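Local coordinates for protein RNA methyltransferase, TrmH family (Porphyromonas gingivalis, PDB 2I6D) that probably binds RNA and transfers a methyl group to it, being a knotted SPOUT-class methyltransferase of the TrmH family, at residues F28-F42 against F142-R156. Residues are numbered along the deposited sequence; the frame is centred on the assembly and turned at random. Where two conformers were deposited one is given.
Sequences FAVEGPKLVGEMLPF and FSPKVVQASMGALAR
Phe28 and Phe142 pair at the start of the contact, where strand 28-31 passes helix 144-148 with axes 8.5 Å apart at 43°, before helix 33-39 packs on the turn and loop 150-156. Phe142 CD1 sits over the centre of the Phe28 ring. Val147 CG1 presses on Val30 CG2. At the strand's end the Gln148 amide, folded back at chi2 (-57°), grips the Glu31 backbone twice: Glu31 N donates to Gln148 OE1 (2.8 Å), and Gln148 NE2 returns a nearly straight bond to Glu31 O (3.1 Å). Leu35 inserts CD2 against Gly152 N (3.2 Å) in the type I' turn. Farther along, Ala155 O lies over the centre of one face of the Phe42 ring, and Arg156 directs NH1 (2.8 Å) and NH2 at the single atom Glu38 OE2, while its NE pairs with Asp125 of helix 114-127. Apolar contacts along strand and helix are thus supplemented by an amide grip at the strand's end and a salt bridge near the far end, joining the putative substrate-binding region to the SpoU methylase region; the two bonds to Glu31 should fix the rotation of the Gln148 amide.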
loop_
_atom_site.group_PDB
_atom_site.type_symbol
_atom_site.label_atom_id
_atom_site.label_comp_id
_atom_site.label_asym_id
_atom_site.label_seq_id
_atom_site.Cartn_x
_atom_site.Cartn_y
_atom_site.Cartn_z
ATOM N N PHE A 28 1.176 13.879 1.988
ATOM C CA PHE A 28 -0.024 13.274 1.408
ATOM C C PHE A 28 -1.161 13.451 2.388
ATOM O O PHE A 28 -0.928 13.610 3.606
ATOM C CB PHE A 28 0.204 11.786 1.068
ATOM C CG PHE A 28 0.340 10.888 2.280
ATOM C CD1 PHE A 28 -0.761 10.183 2.762
ATOM C CD2 PHE A 28 1.545 10.782 2.956
ATOM C CE1 PHE A 28 -0.641 9.346 3.871
ATOM C CE2 PHE A 28 1.675 9.930 4.096
ATOM C CZ PHE A 28 0.574 9.225 4.540
ATOM N N ALA A 29 -2.391 13.431 1.882
ATOM C CA ALA A 29 -3.550 13.632 2.724
ATOM C C ALA A 29 -4.309 12.322 2.977
ATOM O O ALA A 29 -4.300 11.382 2.151
ATOM C CB ALA A 29 -4.489 14.678 2.103
ATOM N N VAL A 30 -5.003 12.310 4.100
ATOM C CA VAL A 30 -5.855 11.208 4.548
ATOM C C VAL A 30 -7.132 11.837 5.069
ATOM O O VAL A 30 -7.091 12.844 5.824
ATOM C CB VAL A 30 -5.164 10.393 5.676
ATOM C CG1 VAL A 30 -6.045 9.207 6.185
ATOM C CG2 VAL A 30 -3.782 9.869 5.194
ATOM N N GLU A 31 -8.258 11.267 4.665
ATOM C CA GLU A 31 -9.572 11.795 5.040
ATOM C C GLU A 31 -10.404 10.867 5.923
ATOM O O GLU A 31 -10.438 9.636 5.749
ATOM C CB GLU A 31 -10.368 12.209 3.808
ATOM C CG GLU A 31 -9.612 13.181 2.883
ATOM C CD GLU A 31 -10.518 13.662 1.748
ATOM O OE1 GLU A 31 -11.743 13.702 1.961
ATOM O OE2 GLU A 31 -10.022 13.967 0.640
ATOM N N GLY A 32 -11.065 11.484 6.890
ATOM C CA GLY A 32 -12.052 10.806 7.696
ATOM C C GLY A 32 -11.505 10.320 9.022
ATOM O O GLY A 32 -10.343 9.985 9.114
ATOM N N PRO A 33 -12.350 10.277 10.060
ATOM C CA PRO A 33 -11.870 9.914 11.394
ATOM C C PRO A 33 -11.245 8.523 11.506
ATOM O O PRO A 33 -10.347 8.335 12.317
ATOM C CB PRO A 33 -13.138 9.964 12.277
ATOM C CG PRO A 33 -14.311 10.057 11.326
ATOM C CD PRO A 33 -13.789 10.622 10.035
ATOM N N LYS A 34 -11.755 7.548 10.758
ATOM C CA LYS A 34 -11.290 6.162 10.933
ATOM C C LYS A 34 -9.825 6.057 10.492
ATOM O O LYS A 34 -8.955 5.574 11.237
ATOM C CB LYS A 34 -12.164 5.175 10.148
ATOM C CG LYS A 34 -13.550 4.988 10.696
ATOM C CD LYS A 34 -14.293 3.827 9.998
ATOM C CE LYS A 34 -15.794 4.137 9.891
ATOM N NZ LYS A 34 -16.596 2.944 9.477
ATOM N N LEU A 35 -9.546 6.549 9.290
ATOM C CA LEU A 35 -8.231 6.446 8.747
ATOM C C LEU A 35 -7.269 7.409 9.435
ATOM O O LEU A 35 -6.133 7.025 9.715
ATOM C CB LEU A 35 -8.231 6.650 7.226
ATOM C CG LEU A 35 -8.916 5.565 6.386
ATOM C CD1 LEU A 35 -9.064 6.091 4.969
ATOM C CD2 LEU A 35 -8.145 4.253 6.413
ATOM N N VAL A 36 -7.715 8.629 9.732
ATOM C CA VAL A 36 -6.828 9.601 10.369
ATOM C C VAL A 36 -6.439 9.096 11.759
ATOM O O VAL A 36 -5.252 9.072 12.097
ATOM C CB VAL A 36 -7.459 11.034 10.416
ATOM C CG1 VAL A 36 -6.618 11.961 11.280
ATOM C CG2 VAL A 36 -7.568 11.619 8.989
ATOM N N GLY A 37 -7.429 8.643 12.534
ATOM C CA GLY A 37 -7.193 8.103 13.877
ATOM C C GLY A 37 -6.200 6.955 13.867
ATOM O O GLY A 37 -5.243 6.917 14.648
ATOM N N GLU A 38 -6.380 6.024 12.948
ATOM C CA GLU A 38 -5.462 4.911 12.912
ATOM C C GLU A 38 -4.048 5.241 12.468
ATOM O O GLU A 38 -3.092 4.589 12.929
ATOM C CB GLU A 38 -5.994 3.767 12.072
ATOM C CG GLU A 38 -5.236 2.486 12.399
ATOM C CD GLU A 38 -6.102 1.281 12.411
ATOM O OE1 GLU A 38 -7.267 1.388 11.953
ATOM O OE2 GLU A 38 -5.608 0.233 12.899
HETATM N N MSE A 39 -3.894 6.229 11.593
HETATM C CA MSE A 39 -2.576 6.492 11.024
HETATM C C MSE A 39 -1.773 7.580 11.781
HETATM O O MSE A 39 -0.549 7.679 11.627
HETATM C CB MSE A 39 -2.705 6.818 9.532
HETATM C CG MSE A 39 -3.358 5.721 8.686
HETATM SE SE MSE A 39 -3.613 6.313 6.801
HETATM C CE MSE A 39 -1.729 6.523 6.263
ATOM N N LEU A 40 -2.452 8.371 12.613
ATOM C CA LEU A 40 -1.756 9.397 13.430
ATOM C C LEU A 40 -0.522 8.909 14.200
ATOM O O LEU A 40 0.499 9.590 14.207
ATOM C CB LEU A 40 -2.728 10.140 14.382
ATOM C CG LEU A 40 -3.474 11.324 13.772
ATOM C CD1 LEU A 40 -4.686 11.722 14.642
ATOM C CD2 LEU A 40 -2.546 12.528 13.519
ATOM N N PRO A 41 -0.621 7.759 14.898
ATOM C CA PRO A 41 0.552 7.288 15.655
ATOM C C PRO A 41 1.740 6.873 14.794
ATOM O O PRO A 41 2.835 6.626 15.329
ATOM C CB PRO A 41 0.026 6.055 16.400
ATOM C CG PRO A 41 -1.469 6.206 16.399
ATOM C CD PRO A 41 -1.782 6.874 15.086
ATOM N N PHE A 42 1.553 6.771 13.486
ATOM C CA PHE A 42 2.592 6.156 12.635
ATOM C C PHE A 42 3.191 7.078 11.567
ATOM O O PHE A 42 4.117 6.688 10.830
ATOM C CB PHE A 42 2.029 4.908 11.978
ATOM C CG PHE A 42 1.603 3.870 12.966
ATOM C CD1 PHE A 42 2.544 3.067 13.597
ATOM C CD2 PHE A 42 0.260 3.733 13.301
ATOM C CE1 PHE A 42 2.145 2.117 14.546
ATOM C CE2 PHE A 42 -0.150 2.774 14.232
ATOM C CZ PHE A 42 0.797 1.969 14.858
ATOM N N PHE A 142 0.243 6.145 -1.777
ATOM C CA PHE A 142 -0.115 7.376 -1.066
ATOM C C PHE A 142 -1.074 8.268 -1.839
ATOM O O PHE A 142 -1.413 9.374 -1.391
ATOM C CB PHE A 142 1.136 8.123 -0.624
ATOM C CG PHE A 142 1.949 7.344 0.378
ATOM C CD1 PHE A 142 1.456 7.130 1.662
ATOM C CD2 PHE A 142 3.177 6.797 0.025
ATOM C CE1 PHE A 142 2.171 6.381 2.589
ATOM C CE2 PHE A 142 3.913 6.055 0.956
ATOM C CZ PHE A 142 3.405 5.848 2.233
ATOM N N SER A 143 -1.513 7.792 -3.003
ATOM C CA SER A 143 -2.541 8.505 -3.779
ATOM C C SER A 143 -3.848 8.368 -2.976
ATOM O O SER A 143 -4.016 7.376 -2.280
ATOM C CB SER A 143 -2.692 7.898 -5.182
ATOM O OG SER A 143 -3.168 6.558 -5.079
ATOM N N PRO A 144 -4.739 9.384 -3.025
ATOM C CA PRO A 144 -6.038 9.317 -2.346
ATOM C C PRO A 144 -6.815 8.038 -2.648
ATOM O O PRO A 144 -7.472 7.481 -1.762
ATOM C CB PRO A 144 -6.794 10.499 -2.936
ATOM C CG PRO A 144 -5.728 11.494 -3.263
ATOM C CD PRO A 144 -4.536 10.688 -3.692
ATOM N N LYS A 145 -6.767 7.584 -3.896
ATOM C CA LYS A 145 -7.567 6.415 -4.242
ATOM C C LYS A 145 -7.120 5.186 -3.427
ATOM O O LYS A 145 -7.961 4.480 -2.845
ATOM C CB LYS A 145 -7.572 6.158 -5.751
ATOM C CG LYS A 145 -8.566 5.062 -6.151
ATOM C CD LYS A 145 -9.281 5.364 -7.471
ATOM C CE LYS A 145 -10.477 4.424 -7.674
ATOM N NZ LYS A 145 -11.405 4.865 -8.791
ATOM N N VAL A 146 -5.815 4.953 -3.341
ATOM C CA VAL A 146 -5.323 3.844 -2.527
ATOM C C VAL A 146 -5.517 4.073 -1.036
ATOM O O VAL A 146 -6.061 3.210 -0.353
ATOM C CB VAL A 146 -3.857 3.497 -2.819
ATOM C CG1 VAL A 146 -3.363 2.363 -1.852
ATOM C CG2 VAL A 146 -3.718 3.099 -4.310
ATOM N N VAL A 147 -5.108 5.247 -0.546
ATOM C CA VAL A 147 -5.203 5.570 0.885
ATOM C C VAL A 147 -6.614 5.364 1.414
ATOM O O VAL A 147 -6.823 4.650 2.407
ATOM C CB VAL A 147 -4.763 7.037 1.178
ATOM C CG1 VAL A 147 -5.254 7.507 2.552
ATOM C CG2 VAL A 147 -3.237 7.148 1.063
ATOM N N GLN A 148 -7.584 5.993 0.754
ATOM C CA GLN A 148 -8.957 5.943 1.218
ATOM C C GLN A 148 -9.554 4.528 1.200
ATOM O O GLN A 148 -10.516 4.268 1.918
ATOM C CB GLN A 148 -9.838 6.914 0.432
ATOM C CG GLN A 148 -9.417 8.376 0.656
ATOM C CD GLN A 148 -9.417 8.800 2.128
ATOM O OE1 GLN A 148 -8.438 9.350 2.602
ATOM N NE2 GLN A 148 -10.524 8.562 2.839
ATOM N N ALA A 149 -8.980 3.638 0.391
ATOM C CA ALA A 149 -9.447 2.251 0.304
ATOM C C ALA A 149 -8.576 1.296 1.133
ATOM O O ALA A 149 -8.750 0.067 1.045
ATOM C CB ALA A 149 -9.475 1.806 -1.147
ATOM N N SER A 150 -7.670 1.854 1.942
ATOM C CA SER A 150 -6.658 1.044 2.636
ATOM C C SER A 150 -7.121 0.359 3.941
ATOM O O SER A 150 -6.440 -0.552 4.435
ATOM C CB SER A 150 -5.372 1.885 2.870
ATOM O OG SER A 150 -5.600 2.904 3.837
HETATM N N MSE A 151 -8.255 0.787 4.499
HETATM C CA MSE A 151 -8.795 0.205 5.748
HETATM C C MSE A 151 -7.812 0.272 6.924
HETATM O O MSE A 151 -7.835 -0.589 7.809
HETATM C CB MSE A 151 -9.229 -1.260 5.545
HETATM C CG MSE A 151 -10.730 -1.513 5.454
HETATM SE SE MSE A 151 -11.430 -2.971 6.629
HETATM C CE MSE A 151 -9.802 -3.967 7.071
ATOM N N GLY A 152 -6.943 1.283 6.922
ATOM C CA GLY A 152 -5.951 1.438 7.980
ATOM C C GLY A 152 -4.685 0.633 7.782
ATOM O O GLY A 152 -3.825 0.614 8.664
ATOM N N ALA A 153 -4.551 -0.029 6.630
ATOM C CA ALA A 153 -3.415 -0.952 6.447
ATOM C C ALA A 153 -2.038 -0.255 6.551
ATOM O O ALA A 153 -1.033 -0.876 6.971
ATOM C CB ALA A 153 -3.530 -1.711 5.134
ATOM N N LEU A 154 -1.993 1.024 6.195
ATOM C CA LEU A 154 -0.735 1.772 6.239
ATOM C C LEU A 154 -0.244 2.070 7.656
ATOM O O LEU A 154 0.897 2.508 7.842
ATOM C CB LEU A 154 -0.831 3.056 5.410
ATOM C CG LEU A 154 -1.239 2.788 3.953
ATOM C CD1 LEU A 154 -1.667 4.064 3.240
ATOM C CD2 LEU A 154 -0.108 2.079 3.180
ATOM N N ALA A 155 -1.073 1.803 8.653
ATOM C CA ALA A 155 -0.615 1.857 10.034
ATOM C C ALA A 155 0.398 0.759 10.349
ATOM O O ALA A 155 1.257 0.937 11.218
ATOM C CB ALA A 155 -1.806 1.797 11.006
ATOM N N ARG A 156 0.296 -0.386 9.672
ATOM C CA ARG A 156 1.089 -1.522 10.044
ATOM C C ARG A 156 1.867 -2.126 8.894
ATOM O O ARG A 156 2.760 -2.923 9.133
ATOM C CB ARG A 156 0.222 -2.600 10.660
ATOM C CG ARG A 156 -0.150 -2.350 12.108
ATOM C CD ARG A 156 -1.288 -3.291 12.496
ATOM N NE ARG A 156 -2.428 -3.058 11.619
ATOM C CZ ARG A 156 -3.348 -2.129 11.836
ATOM N NH1 ARG A 156 -3.267 -1.353 12.917
ATOM N NH2 ARG A 156 -4.347 -1.975 10.972
HETATM O O HOH W 1 -6.687 10.639 0.828
HETATM O O HOH W 2 -3.573 10.700 -0.396
HETATM O O HOH W 3 -7.904 -1.072 10.518
#